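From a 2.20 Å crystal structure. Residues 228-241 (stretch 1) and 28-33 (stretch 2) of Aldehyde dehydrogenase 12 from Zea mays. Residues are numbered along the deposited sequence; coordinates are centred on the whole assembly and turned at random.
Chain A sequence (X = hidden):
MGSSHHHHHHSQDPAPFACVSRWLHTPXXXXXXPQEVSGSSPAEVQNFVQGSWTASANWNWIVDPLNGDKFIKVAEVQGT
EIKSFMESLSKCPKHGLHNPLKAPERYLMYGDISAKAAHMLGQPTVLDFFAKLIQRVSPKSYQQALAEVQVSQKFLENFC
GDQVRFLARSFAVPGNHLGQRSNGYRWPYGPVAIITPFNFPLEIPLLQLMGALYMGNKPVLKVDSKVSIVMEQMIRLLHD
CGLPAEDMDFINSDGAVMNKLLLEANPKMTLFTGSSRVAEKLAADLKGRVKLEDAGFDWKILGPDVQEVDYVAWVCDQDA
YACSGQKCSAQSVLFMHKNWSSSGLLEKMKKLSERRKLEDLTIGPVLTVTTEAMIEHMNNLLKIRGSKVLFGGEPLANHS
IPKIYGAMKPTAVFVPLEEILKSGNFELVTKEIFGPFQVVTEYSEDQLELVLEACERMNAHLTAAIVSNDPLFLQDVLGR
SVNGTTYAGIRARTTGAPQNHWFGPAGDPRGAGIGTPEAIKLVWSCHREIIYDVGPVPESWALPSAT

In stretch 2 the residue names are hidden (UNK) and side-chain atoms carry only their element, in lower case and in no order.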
# COMPACT_ATOMS: atom_id res chain seq x y z
N SER A 228 13.04 6.03 -35.51
CA SER A 228 13.37 4.77 -34.86
C SER A 228 14.87 4.55 -34.71
O SER A 228 15.27 3.60 -34.04
CB SER A 228 12.76 3.59 -35.62
OG SER A 228 13.24 3.54 -36.96
N ILE A 229 15.70 5.40 -35.33
CA ILE A 229 17.14 5.27 -35.20
C ILE A 229 17.56 5.43 -33.74
O ILE A 229 18.53 4.82 -33.29
CB ILE A 229 17.87 6.28 -36.11
CG1 ILE A 229 19.35 5.93 -36.24
CG2 ILE A 229 17.70 7.71 -35.60
CD1 ILE A 229 20.05 6.61 -37.41
N VAL A 230 16.80 6.23 -32.98
CA VAL A 230 17.18 6.52 -31.60
C VAL A 230 17.06 5.26 -30.75
O VAL A 230 18.02 4.85 -30.08
CB VAL A 230 16.31 7.65 -31.03
CG1 VAL A 230 16.62 7.86 -29.56
CG2 VAL A 230 16.55 8.93 -31.83
N MET A 231 15.88 4.63 -30.77
CA MET A 231 15.71 3.40 -29.99
C MET A 231 16.60 2.28 -30.50
O MET A 231 16.98 1.40 -29.72
CB MET A 231 14.25 2.96 -30.02
CG MET A 231 13.43 3.51 -28.87
SD MET A 231 14.22 3.34 -27.26
CE MET A 231 14.09 1.57 -27.00
N GLU A 232 16.94 2.30 -31.79
CA GLU A 232 17.87 1.30 -32.31
C GLU A 232 19.22 1.43 -31.61
O GLU A 232 19.80 0.43 -31.17
CB GLU A 232 18.02 1.46 -33.82
CG GLU A 232 18.46 0.18 -34.52
CD GLU A 232 19.74 0.36 -35.31
OE1 GLU A 232 19.75 -0.00 -36.51
OE2 GLU A 232 20.73 0.86 -34.74
N GLN A 233 19.72 2.66 -31.49
CA GLN A 233 20.95 2.89 -30.74
C GLN A 233 20.78 2.56 -29.27
O GLN A 233 21.68 2.01 -28.63
CB GLN A 233 21.40 4.35 -30.91
CG GLN A 233 21.63 4.74 -32.36
CD GLN A 233 22.70 3.90 -33.03
OE1 GLN A 233 23.85 3.87 -32.59
NE2 GLN A 233 22.32 3.19 -34.08
N MET A 234 19.61 2.88 -28.70
CA MET A 234 19.37 2.58 -27.29
C MET A 234 19.36 1.08 -27.05
O MET A 234 19.86 0.60 -26.02
CB MET A 234 18.05 3.21 -26.84
CG MET A 234 17.78 3.05 -25.36
SD MET A 234 19.01 3.90 -24.35
CE MET A 234 18.88 2.96 -22.84
N ILE A 235 18.82 0.30 -27.99
CA ILE A 235 18.79 -1.15 -27.84
C ILE A 235 20.19 -1.73 -27.89
O ILE A 235 20.51 -2.68 -27.16
CB ILE A 235 17.87 -1.78 -28.90
CG1 ILE A 235 16.42 -1.41 -28.62
CG2 ILE A 235 18.02 -3.28 -28.91
CD1 ILE A 235 15.47 -1.74 -29.76
N ARG A 236 21.06 -1.17 -28.74
CA ARG A 236 22.45 -1.61 -28.77
C ARG A 236 23.13 -1.36 -27.44
O ARG A 236 23.88 -2.21 -26.94
CB ARG A 236 23.19 -0.91 -29.90
CG ARG A 236 22.61 -1.22 -31.26
CD ARG A 236 23.38 -0.57 -32.40
NE ARG A 236 22.79 -0.94 -33.69
CZ ARG A 236 23.14 -2.02 -34.39
NH1 ARG A 236 24.08 -2.83 -33.92
NH2 ARG A 236 22.54 -2.29 -35.54
N LEU A 237 22.88 -0.19 -26.84
CA LEU A 237 23.38 0.08 -25.50
C LEU A 237 22.83 -0.93 -24.50
O LEU A 237 23.57 -1.47 -23.67
CB LEU A 237 23.00 1.51 -25.09
CG LEU A 237 23.37 2.13 -23.73
CD1 LEU A 237 23.16 3.64 -23.81
CD2 LEU A 237 22.58 1.55 -22.54
N LEU A 238 21.52 -1.20 -24.56
CA LEU A 238 20.91 -2.12 -23.61
C LEU A 238 21.50 -3.52 -23.74
O LEU A 238 21.69 -4.21 -22.73
CB LEU A 238 19.39 -2.15 -23.81
CG LEU A 238 18.61 -0.94 -23.29
CD1 LEU A 238 17.19 -0.93 -23.82
CD2 LEU A 238 18.62 -0.93 -21.77
N HIS A 239 21.79 -3.95 -24.97
CA HIS A 239 22.45 -5.23 -25.16
C HIS A 239 23.83 -5.23 -24.51
O HIS A 239 24.23 -6.22 -23.87
CB HIS A 239 22.56 -5.56 -26.65
CG HIS A 239 21.27 -6.01 -27.26
ND1 HIS A 239 20.92 -5.70 -28.56
CD2 HIS A 239 20.25 -6.75 -26.76
CE1 HIS A 239 19.75 -6.23 -28.83
NE2 HIS A 239 19.32 -6.87 -27.76
N ASP A 240 24.58 -4.14 -24.66
CA ASP A 240 25.86 -4.02 -23.98
C ASP A 240 25.72 -4.02 -22.46
O ASP A 240 26.68 -4.37 -21.76
CB ASP A 240 26.59 -2.74 -24.42
CG ASP A 240 27.19 -2.87 -25.81
OD1 ASP A 240 27.11 -3.98 -26.38
OD2 ASP A 240 27.73 -1.87 -26.32
N CYS A 241 24.55 -3.64 -21.94
CA CYS A 241 24.31 -3.63 -20.51
C CYS A 241 23.70 -4.92 -20.00
O CYS A 241 23.43 -5.04 -18.80
CB CYS A 241 23.41 -2.44 -20.14
SG CYS A 241 24.18 -0.83 -20.38
N UNK A 28 30.71 3.55 -27.83
CA UNK A 28 31.11 2.25 -28.35
C UNK A 28 29.94 1.52 -29.01
O UNK A 28 30.09 0.93 -30.08
c UNK A 28 31.71 1.40 -27.23
o UNK A 28 31.66 0.02 -27.53
N UNK A 29 28.77 1.56 -28.38
CA UNK A 29 27.62 0.83 -28.91
C UNK A 29 27.09 1.45 -30.19
O UNK A 29 26.30 0.81 -30.90
c UNK A 29 26.04 4.01 -25.95
c UNK A 29 26.01 2.13 -27.45
c UNK A 29 26.50 2.76 -26.32
c UNK A 29 25.03 2.78 -28.20
c UNK A 29 25.07 4.64 -26.70
c UNK A 29 26.51 0.78 -27.87
c UNK A 29 24.57 4.02 -27.83
N UNK A 30 27.48 2.68 -30.50
CA UNK A 30 26.84 3.43 -31.57
C UNK A 30 27.29 2.93 -32.94
O UNK A 30 28.46 2.57 -33.14
c UNK A 30 27.14 4.92 -31.43
N UNK A 31 26.35 2.91 -33.88
CA UNK A 31 26.64 2.68 -35.29
C UNK A 31 26.38 3.93 -36.12
O UNK A 31 26.41 3.86 -37.35
c UNK A 31 26.20 0.22 -35.12
c UNK A 31 25.82 1.51 -35.83
o UNK A 31 24.42 1.76 -35.63
N UNK A 32 26.14 5.07 -35.48
CA UNK A 32 25.80 6.30 -36.16
C UNK A 32 26.44 7.47 -35.44
O UNK A 32 26.60 7.46 -34.21
c UNK A 32 24.26 6.49 -36.26
c UNK A 32 23.65 6.69 -34.88
c UNK A 32 23.91 7.65 -37.18
N UNK A 33 26.81 8.50 -36.20
CA UNK A 33 27.33 9.74 -35.65
C UNK A 33 26.28 10.82 -35.86
O UNK A 33 26.04 11.22 -37.00
o UNK A 33 29.01 11.46 -36.01
c UNK A 33 28.64 10.13 -36.34

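Position 28 carries two side-chain atoms, one carbon and then one oxygen, unbranched. Its CA-to-CB bond runs sideways to the helix, and the oxygen of position 28 stays 4.5 Å from Asp-240 OD2, so stretch 1 asks almost nothing of it. That is a serine, and Ser-28 is exposed.

Position 29 is the opposite case: one carbon followed by a closed ring of six carbons, with no heteroatom on it. The CA-to-CB bond points toward the helix, and the ring lies against the turn formed by Gln-233, Arg-236 and Leu-237. Six ring carbons and no terminal oxygen make this a phenylalanine. Phe-29 takes chi1 of 60° (p) and presents one face to Leu-237, whose CB sits 3.7 Å from the ring centroid and only 5° off the ring normal, a CH-pi contact. Leu-237 CD1 reaches Phe-29 CZ at 3.6 Å, while Gln-233 O approaches Phe-29 CD1 obliquely at 3.5 Å. That carbonyl already accepts the helical hydrogen bond from Leu-237 N, so the apolar ring does not leave it without a partner. At the ring's base, Asp-240 OD2 lies 3.3 Å from Phe-29 CB.

Position 30 has a single side-chain carbon; its CA-to-CB bond points away overall, yet the CB of position 30 lies 3.6 Å from Gln-233 OE1. It is alanine. Gln-233 OE1 is also 3.2 Å from Ala-30 CA. The backbone thus comes close to the glutamine head, and the CA of Ala-30 is 6.0 Å from the CA of Gln-233.

Position 31 shows one carbon carrying one oxygen and one carbon, directed toward the helix. The oxygen lies 3.0 Å from Gln-233 NE2. This branching, with one oxygen and one methyl, identifies threonine. The Gln-233 amide grips it twice: Thr-31 N donates to Gln-233 OE1 at 3.0 Å, and Gln-233 NE2 donates to Thr-31 OG1 at 3.0 Å and 169°. The hydroxyl also lies over one face of the Arg-236 guanidinium, with Arg-236 NE 3.7 Å from Thr-31 OG1.

Position 32 has one carbon carrying two more, all apolar, and its CA-to-CB bond also points toward the helix; the two branch carbons reach Gln-233 and Ile-229. It is a valine. Val-32 CG1 packs 3.5 Å from Gln-233 CD, and Val-32 CG2 meets Ile-229 CD1 at 4.0 Å.

Position 33 has one carbon and then one oxygen; its CA-to-CB bond points away and it does not touch stretch 1. It is a serine, and its hydroxyl is hydrogen-bonded elsewhere in the structure.

The rule is a polar clasp between two apolar contacts. Gln-233, with chi1 and chi2 both m, brings its amide to one loop residue and uses its oxygen and nitrogen in complementary directions, reading a backbone NH and a side-chain hydroxyl together. Phe-29 covers Leu-237 on one side of the clasp, and Val-32 meets Ile-229 on the other. Within the helix, Arg-236 NE forms a salt bridge with Glu-232 OE2 at 2.9 Å, one turn apart, which ties down the charged groups beside Thr-31. An irregular segment thus docks on this helix through side chains and the one backbone NH, that of Thr-31, which bonds across to Gln-233.

Stretch 2, residues 28-33: SFATVS
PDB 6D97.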